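Local atomic coordinates of acetate kinase (Entamoeba histolytica, PDB entry 4H0O), a protein that is a pyrophosphate-dependent acetate kinase of the ASKHA superfamily that probably interconverts acetate and acetyl phosphate by phosphoryl transfer, with magnesium as cofactor. Residues Leu79-Leu84 with Glu138-Glu143. Residues are numbered along the deposited sequence; the frame is centred on the assembly and turned at random.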
loop_
_atom_site.group_PDB
_atom_site.type_symbol
_atom_site.label_atom_id
_atom_site.label_comp_id
_atom_site.label_asym_id
_atom_site.label_seq_id
_atom_site.Cartn_x
_atom_site.Cartn_y
_atom_site.Cartn_z
ATOM N N LEU B 79 -27.784 -23.396 -26.619
ATOM C CA LEU B 79 -27.465 -24.625 -27.342
ATOM C C LEU B 79 -26.902 -25.701 -26.410
ATOM O O LEU B 79 -27.101 -26.896 -26.636
ATOM C CB LEU B 79 -26.503 -24.335 -28.502
ATOM C CG LEU B 79 -27.129 -24.022 -29.868
ATOM C CD1 LEU B 79 -28.247 -22.995 -29.761
ATOM C CD2 LEU B 79 -26.076 -23.539 -30.855
ATOM N N ILE B 80 -26.208 -25.272 -25.357
ATOM C CA ILE B 80 -25.712 -26.193 -24.337
ATOM C C ILE B 80 -26.880 -26.834 -23.584
ATOM O O ILE B 80 -26.939 -28.057 -23.430
ATOM C CB ILE B 80 -24.774 -25.479 -23.337
ATOM C CG1 ILE B 80 -23.418 -25.188 -23.987
ATOM C CG2 ILE B 80 -24.575 -26.321 -22.083
ATOM C CD1 ILE B 80 -22.510 -24.297 -23.157
ATOM N N ILE B 81 -27.802 -25.993 -23.121
ATOM C CA ILE B 81 -29.005 -26.434 -22.423
ATOM C C ILE B 81 -29.829 -27.379 -23.300
ATOM O O ILE B 81 -30.363 -28.385 -22.823
ATOM C CB ILE B 81 -29.866 -25.215 -22.001
ATOM C CG1 ILE B 81 -29.145 -24.406 -20.918
ATOM C CG2 ILE B 81 -31.240 -25.652 -21.513
ATOM C CD1 ILE B 81 -29.798 -23.073 -20.603
ATOM N N GLN B 82 -29.916 -27.053 -24.586
ATOM C CA GLN B 82 -30.625 -27.886 -25.549
ATOM C C GLN B 82 -29.972 -29.262 -25.702
ATOM O O GLN B 82 -30.663 -30.278 -25.772
ATOM C CB GLN B 82 -30.699 -27.174 -26.903
ATOM C CG GLN B 82 -31.200 -28.037 -28.050
ATOM C CD GLN B 82 -31.503 -27.220 -29.292
ATOM O OE1 GLN B 82 -31.966 -26.082 -29.200
ATOM N NE2 GLN B 82 -31.238 -27.794 -30.461
ATOM N N PHE B 83 -28.642 -29.287 -25.743
ATOM C CA PHE B 83 -27.897 -30.537 -25.862
ATOM C C PHE B 83 -28.165 -31.463 -24.683
ATOM O O PHE B 83 -28.318 -32.672 -24.856
ATOM C CB PHE B 83 -26.396 -30.258 -25.965
ATOM C CG PHE B 83 -25.527 -31.479 -25.774
ATOM C CD1 PHE B 83 -25.248 -32.325 -26.840
ATOM C CD2 PHE B 83 -24.971 -31.768 -24.535
ATOM C CE1 PHE B 83 -24.442 -33.441 -26.669
ATOM C CE2 PHE B 83 -24.166 -32.884 -24.357
ATOM C CZ PHE B 83 -23.903 -33.720 -25.424
ATOM N N LEU B 84 -28.203 -30.890 -23.483
ATOM C CA LEU B 84 -28.398 -31.667 -22.265
ATOM C C LEU B 84 -29.801 -32.273 -22.204
ATOM O O LEU B 84 -29.979 -33.396 -21.726
ATOM C CB LEU B 84 -28.123 -30.801 -21.032
ATOM C CG LEU B 84 -26.702 -30.237 -20.950
ATOM C CD1 LEU B 84 -26.584 -29.160 -19.881
ATOM C CD2 LEU B 84 -25.699 -31.354 -20.691
ATOM N N GLU B 138 -29.791 -14.305 -17.946
ATOM C CA GLU B 138 -31.106 -14.011 -18.519
ATOM C C GLU B 138 -31.622 -15.116 -19.444
ATOM O O GLU B 138 -32.782 -15.518 -19.350
ATOM C CB GLU B 138 -31.099 -12.662 -19.249
ATOM C CG GLU B 138 -31.667 -11.510 -18.427
ATOM C CD GLU B 138 -31.923 -10.259 -19.254
ATOM O OE1 GLU B 138 -31.318 -10.125 -20.340
ATOM O OE2 GLU B 138 -32.732 -9.412 -18.817
ATOM N N ILE B 139 -30.766 -15.608 -20.334
ATOM C CA ILE B 139 -31.172 -16.673 -21.246
ATOM C C ILE B 139 -31.367 -17.997 -20.497
ATOM O O ILE B 139 -32.183 -18.832 -20.892
ATOM C CB ILE B 139 -30.170 -16.834 -22.425
ATOM C CG1 ILE B 139 -30.921 -17.018 -23.744
ATOM C CG2 ILE B 139 -29.200 -17.982 -22.191
ATOM C CD1 ILE B 139 -31.780 -15.833 -24.114
ATOM N N SER B 140 -30.637 -18.169 -19.398
ATOM C CA SER B 140 -30.686 -19.406 -18.626
ATOM C C SER B 140 -31.994 -19.500 -17.843
ATOM O O SER B 140 -32.583 -20.575 -17.722
ATOM C CB SER B 140 -29.486 -19.481 -17.680
ATOM O OG SER B 140 -29.160 -20.818 -17.357
ATOM N N MET B 141 -32.444 -18.364 -17.318
ATOM C CA MET B 141 -33.719 -18.295 -16.615
ATOM C C MET B 141 -34.880 -18.578 -17.560
ATOM O O MET B 141 -35.915 -19.089 -17.141
ATOM C CB MET B 141 -33.913 -16.918 -15.975
ATOM C CG MET B 141 -32.925 -16.587 -14.867
ATOM S SD MET B 141 -33.052 -17.663 -13.421
ATOM C CE MET B 141 -34.565 -17.053 -12.680
ATOM N N LYS B 142 -34.705 -18.244 -18.834
ATOM C CA LYS B 142 -35.777 -18.392 -19.814
ATOM C C LYS B 142 -35.906 -19.823 -20.330
ATOM O O LYS B 142 -37.016 -20.341 -20.470
ATOM C CB LYS B 142 -35.567 -17.432 -20.987
ATOM C CG LYS B 142 -36.733 -17.413 -21.962
ATOM C CD LYS B 142 -36.373 -16.732 -23.272
ATOM C CE LYS B 142 -37.540 -16.788 -24.249
ATOM N NZ LYS B 142 -37.161 -16.304 -25.605
ATOM N N GLU B 143 -34.772 -20.455 -20.614
ATOM C CA GLU B 143 -34.763 -21.814 -21.148
ATOM C C GLU B 143 -35.010 -22.854 -20.059
ATOM O O GLU B 143 -35.489 -23.951 -20.341
ATOM C CB GLU B 143 -33.445 -22.102 -21.871
ATOM C CG GLU B 143 -33.206 -21.225 -23.091
ATOM C CD GLU B 143 -34.261 -21.420 -24.163
ATOM O OE1 GLU B 143 -34.582 -22.584 -24.484
ATOM O OE2 GLU B 143 -34.772 -20.407 -24.685
#
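Ile81 reaches across from its helix to Ser140 and Glu143, which lie about one turn apart on the other helix. The end of its longer branch does most of the touching. The methyl CD1 is 4.0 Å from CB of Glu143 and also 4.0 Å from OG of Ser140. The shorter branch comes in beside it, with Ile81 CG2 4.2 Å from Glu143 CB. Both branches of the isoleucine therefore meet the same methylene, while CD1 alone extends to the serine. Ile81 CG1 is anti to the carbonyl carbon (chi1 -68°), and chi2 is nearly fully extended, which carries CD1 towards the partner helix.

The side chains of Ile81 and Glu143 cross at a slant, and the meeting is apolar. Glu143 contributes the base of its chain. Beyond that the chain bends at chi2 (-62°), and its carboxylate forms a salt bridge through OE2 with Lys78. The main-chain O of Glu143 accepts a hydrogen bond from Lys85 NZ. Both lysines belong to helix 73-86, so polar links from residues before and after Ile81 accompany the apolar contact.

The two helices belong to the ribonuclease H-like fold of the N-terminal part of the chain. Each precedes a strand of the mixed sheet: 93-98 follows one, 148-153 the other. Ile80 and Ser140 both touch Phe19 on strand 16-21, so the helices rest on the same side of that sheet.

The Ser140 hydroxyl meets CD1 by van der Waals contact, and its hydrogen bond is made outside the two segments. The serine's main-chain O accepts a bond from Gln149 NE2. Leu144 also packs on Ile81, just past the end of helix 129-143. The closest CA atoms of the two segments are those of Ile81 and Glu143, 7.5 Å apart.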